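ChrR-like cupin domain-containing protein (Ralstonia eutropha JMP134, PDB 3EBR) is of unknown function but carries a ChrR-like cupin domain, a small beta-barrel fold that in many relatives holds a metal ion. Local coordinates at residues 33-43 and 133-141. Residues are numbered along the deposited sequence; the frame is centred on the assembly and turned at random.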
loop_
_atom_site.group_PDB
_atom_site.type_symbol
_atom_site.label_atom_id
_atom_site.label_comp_id
_atom_site.label_asym_id
_atom_site.label_seq_id
_atom_site.Cartn_x
_atom_site.Cartn_y
_atom_site.Cartn_z
ATOM N N TYR A 33 5.412 20.503 0.736
ATOM C CA TYR A 33 4.481 19.417 1.078
ATOM C C TYR A 33 3.200 19.429 0.241
ATOM O O TYR A 33 2.496 20.441 0.207
ATOM C CB TYR A 33 4.111 19.471 2.570
ATOM C CG TYR A 33 5.295 19.223 3.465
ATOM C CD1 TYR A 33 5.731 17.924 3.701
ATOM C CD2 TYR A 33 5.987 20.275 4.072
ATOM C CE1 TYR A 33 6.825 17.669 4.507
ATOM C CE2 TYR A 33 7.085 20.025 4.893
ATOM C CZ TYR A 33 7.490 18.714 5.101
ATOM O OH TYR A 33 8.569 18.421 5.875
ATOM N N PHE A 34 2.920 18.303 -0.423
ATOM C CA PHE A 34 1.710 18.105 -1.238
ATOM C C PHE A 34 0.679 17.220 -0.545
ATOM O O PHE A 34 -0.513 17.467 -0.685
ATOM C CB PHE A 34 2.053 17.514 -2.607
ATOM C CG PHE A 34 2.754 18.477 -3.513
ATOM C CD1 PHE A 34 2.021 19.322 -4.339
ATOM C CD2 PHE A 34 4.134 18.558 -3.533
ATOM C CE1 PHE A 34 2.652 20.219 -5.181
ATOM C CE2 PHE A 34 4.776 19.460 -4.374
ATOM C CZ PHE A 34 4.031 20.291 -5.202
ATOM N N LYS A 35 1.122 16.175 0.154
ATOM C CA LYS A 35 0.216 15.279 0.846
ATOM C C LYS A 35 0.935 14.765 2.090
ATOM O O LYS A 35 2.135 14.583 2.048
ATOM C CB LYS A 35 -0.160 14.121 -0.084
ATOM C CG LYS A 35 -1.561 13.555 0.097
ATOM C CD LYS A 35 -2.567 14.573 -0.470
ATOM C CE LYS A 35 -3.980 14.153 -0.330
ATOM N NZ LYS A 35 -4.871 15.296 -0.699
ATOM N N ILE A 36 0.215 14.607 3.200
ATOM C CA ILE A 36 0.763 14.113 4.462
ATOM C C ILE A 36 -0.289 13.166 5.029
ATOM O O ILE A 36 -1.109 13.574 5.820
ATOM C CB ILE A 36 1.108 15.263 5.454
ATOM C CG1 ILE A 36 2.138 16.241 4.869
ATOM C CG2 ILE A 36 1.636 14.688 6.762
ATOM C CD1 ILE A 36 2.557 17.370 5.833
ATOM N N ASP A 37 -0.281 11.910 4.583
ATOM C CA ASP A 37 -1.254 10.895 5.022
ATOM C C ASP A 37 -0.934 10.356 6.435
ATOM O O ASP A 37 0.048 9.630 6.593
ATOM C CB ASP A 37 -1.306 9.733 4.013
ATOM C CG ASP A 37 -2.337 8.641 4.381
ATOM O OD1 ASP A 37 -3.253 8.855 5.205
ATOM O OD2 ASP A 37 -2.236 7.542 3.813
ATOM N N PRO A 38 -1.791 10.652 7.438
ATOM C CA PRO A 38 -1.523 10.150 8.781
ATOM C C PRO A 38 -1.972 8.710 9.037
ATOM O O PRO A 38 -1.591 8.158 10.072
ATOM C CB PRO A 38 -2.344 11.096 9.652
ATOM C CG PRO A 38 -3.532 11.365 8.846
ATOM C CD PRO A 38 -3.054 11.415 7.420
ATOM N N VAL A 39 -2.794 8.124 8.160
ATOM C CA VAL A 39 -3.242 6.738 8.341
ATOM C C VAL A 39 -2.070 5.809 8.027
ATOM O O VAL A 39 -1.570 5.151 8.937
ATOM C CB VAL A 39 -4.487 6.382 7.497
ATOM C CG1 VAL A 39 -4.817 4.922 7.636
ATOM C CG2 VAL A 39 -5.665 7.220 7.940
ATOM N N ARG A 40 -1.611 5.808 6.776
ATOM C CA ARG A 40 -0.479 4.943 6.362
ATOM C C ARG A 40 0.913 5.525 6.579
ATOM O O ARG A 40 1.885 4.795 6.416
ATOM C CB ARG A 40 -0.644 4.504 4.906
ATOM C CG ARG A 40 -1.965 3.791 4.713
ATOM C CD ARG A 40 -2.031 2.973 3.469
ATOM N NE ARG A 40 -3.406 2.483 3.322
ATOM C CZ ARG A 40 -3.913 1.324 3.756
ATOM N NH1 ARG A 40 -3.184 0.398 4.406
ATOM N NH2 ARG A 40 -5.204 1.080 3.520
ATOM N N GLY A 41 1.012 6.806 6.957
ATOM C CA GLY A 41 2.294 7.457 7.199
ATOM C C GLY A 41 3.022 7.676 5.898
ATOM O O GLY A 41 4.142 7.200 5.740
ATOM N N GLU A 42 2.365 8.373 4.970
ATOM C CA GLU A 42 2.913 8.651 3.649
ATOM C C GLU A 42 2.949 10.152 3.380
ATOM O O GLU A 42 2.017 10.850 3.751
ATOM C CB GLU A 42 2.062 7.975 2.579
ATOM C CG GLU A 42 2.731 7.855 1.204
ATOM C CD GLU A 42 1.767 7.406 0.103
ATOM O OE1 GLU A 42 0.870 8.204 -0.268
ATOM O OE2 GLU A 42 1.966 6.306 -0.457
ATOM N N THR A 43 4.030 10.632 2.765
ATOM C CA THR A 43 4.159 12.032 2.385
ATOM C C THR A 43 4.595 12.113 0.923
ATOM O O THR A 43 5.343 11.255 0.457
ATOM C CB THR A 43 5.163 12.819 3.230
ATOM O OG1 THR A 43 6.458 12.281 3.014
ATOM C CG2 THR A 43 4.811 12.733 4.705
ATOM N N TRP A 133 5.237 11.687 9.242
ATOM C CA TRP A 133 4.104 12.535 8.886
ATOM C C TRP A 133 3.814 13.596 9.965
ATOM O O TRP A 133 3.352 14.683 9.623
ATOM C CB TRP A 133 2.828 11.701 8.597
ATOM C CG TRP A 133 2.130 11.128 9.779
ATOM C CD1 TRP A 133 2.254 9.871 10.282
ATOM C CD2 TRP A 133 1.174 11.803 10.604
ATOM N NE1 TRP A 133 1.439 9.720 11.376
ATOM C CE2 TRP A 133 0.764 10.890 11.598
ATOM C CE3 TRP A 133 0.627 13.096 10.600
ATOM C CZ2 TRP A 133 -0.168 11.230 12.591
ATOM C CZ3 TRP A 133 -0.292 13.442 11.591
ATOM C CH2 TRP A 133 -0.687 12.510 12.570
ATOM N N LYS A 134 4.029 13.251 11.247
ATOM C CA LYS A 134 3.792 14.168 12.368
ATOM C C LYS A 134 4.768 15.340 12.325
ATOM O O LYS A 134 4.343 16.487 12.438
ATOM C CB LYS A 134 3.873 13.454 13.727
ATOM C CG LYS A 134 2.810 12.400 13.950
ATOM C CD LYS A 134 2.898 11.766 15.329
ATOM C CE LYS A 134 1.658 10.916 15.614
ATOM N NZ LYS A 134 1.713 10.280 16.962
ATOM N N THR A 135 6.060 15.043 12.146
ATOM C CA THR A 135 7.101 16.084 12.045
ATOM C C THR A 135 6.913 16.924 10.758
ATOM O O THR A 135 7.225 18.119 10.748
ATOM C CB THR A 135 8.523 15.499 12.078
ATOM O OG1 THR A 135 8.697 14.642 10.949
ATOM C CG2 THR A 135 8.783 14.709 13.378
ATOM N N SER A 136 6.433 16.280 9.683
ATOM C CA SER A 136 6.122 16.939 8.405
ATOM C C SER A 136 4.959 17.922 8.567
ATOM O O SER A 136 5.003 19.061 8.071
ATOM C CB SER A 136 5.742 15.902 7.351
ATOM O OG SER A 136 6.802 15.008 7.086
HETATM N N MSE A 137 3.918 17.459 9.256
HETATM C CA MSE A 137 2.738 18.260 9.538
HETATM C C MSE A 137 3.076 19.419 10.480
HETATM O O MSE A 137 2.591 20.531 10.254
HETATM C CB MSE A 137 1.630 17.377 10.145
HETATM C CG MSE A 137 0.289 18.056 10.391
HETATM SE SE MSE A 137 -0.564 18.614 8.741
HETATM C CE MSE A 137 -1.191 16.824 8.101
ATOM N N ASP A 138 3.868 19.150 11.530
ATOM C CA ASP A 138 4.295 20.182 12.491
ATOM C C ASP A 138 5.032 21.292 11.768
ATOM O O ASP A 138 4.713 22.453 11.972
ATOM C CB ASP A 138 5.200 19.633 13.621
ATOM C CG ASP A 138 4.446 18.789 14.671
ATOM O OD1 ASP A 138 3.197 18.676 14.642
ATOM O OD2 ASP A 138 5.133 18.244 15.563
ATOM N N ARG A 139 5.980 20.925 10.909
ATOM C CA ARG A 139 6.749 21.895 10.123
ATOM C C ARG A 139 5.837 22.697 9.171
ATOM O O ARG A 139 5.925 23.920 9.139
ATOM C CB ARG A 139 7.878 21.177 9.375
ATOM C CG ARG A 139 8.739 22.038 8.456
ATOM C CD ARG A 139 9.875 21.372 7.700
ATOM N NE ARG A 139 10.856 20.684 8.536
ATOM C CZ ARG A 139 10.761 19.431 8.987
ATOM N NH1 ARG A 139 9.708 18.648 8.734
ATOM N NH2 ARG A 139 11.741 18.948 9.735
ATOM N N TYR A 140 4.963 22.003 8.435
ATOM C CA TYR A 140 4.016 22.650 7.509
ATOM C C TYR A 140 3.111 23.649 8.247
ATOM O O TYR A 140 3.017 24.805 7.839
ATOM C CB TYR A 140 3.193 21.605 6.731
ATOM C CG TYR A 140 2.134 22.227 5.843
ATOM C CD1 TYR A 140 2.479 22.823 4.625
ATOM C CD2 TYR A 140 0.785 22.226 6.221
ATOM C CE1 TYR A 140 1.506 23.414 3.808
ATOM C CE2 TYR A 140 -0.191 22.816 5.413
ATOM C CZ TYR A 140 0.172 23.402 4.205
ATOM O OH TYR A 140 -0.790 23.986 3.407
ATOM N N LEU A 141 2.498 23.210 9.344
ATOM C CA LEU A 141 1.630 24.078 10.160
ATOM C C LEU A 141 2.408 25.186 10.906
ATOM O O LEU A 141 1.859 26.273 11.072
ATOM C CB LEU A 141 0.781 23.247 11.139
ATOM C CG LEU A 141 -0.240 22.263 10.544
ATOM C CD1 LEU A 141 -0.837 21.402 11.642
ATOM C CD2 LEU A 141 -1.337 22.983 9.766
HETATM O O HOH W 1 9.367 15.949 6.882
#
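P38 sets its CB over the six-membered ring of W133, 3.4 Å from the centroid and 1° off the ring normal, a CH-pi contact, with CA beside it over the five-membered side. W133 is turned this way by its chi1 of 75°, which sets CG between the backbone N and carbonyl carbon and brings the indole beside the 38-41 turn. CG of its neighbour K134 covers the opposite face, sandwiching the ring, while CA of G41 approaches CD1 obliquely. The turn itself is tied by D37, whose OD1 accepts from N of V39 in an Asx turn, and G41 and E42 form a G1 beta bulge opposite D37. Further along, I36 drives both branches into the helix. CG2 reaches CB of W133 at 3.7 Å, at the edge of the indole, and CD1 lies against the backbone between S136 and M137. The selenomethionine M137 starts away from the strand, but bends at chi2 and chi3 to bring CE within 3.8 Å of I36 CG2. Y33 reaches across the helix, its CE1 3.5 Å from CB of S136 and the carbonyl O of S136 over one ring face toward the rim. A water in the plane of that ring joins Y33 OH (2.8 Å) to S136 OG (2.7 Å), donating to the serine, which also bonds N132 O. R139 crosses the Y33 side chain near its hydroxyl; its guanidinium is held by A23 O and by a salt bridge to E131. Helix 133-146 thus packs on the beta hairpin 30-37/42-49 of the cupin barrel, running at 137° to segment 35-37, with M20 of strand 20-21 touching both Y33 and R139 and F4 of a neighbouring subunit packing on P38 and M137.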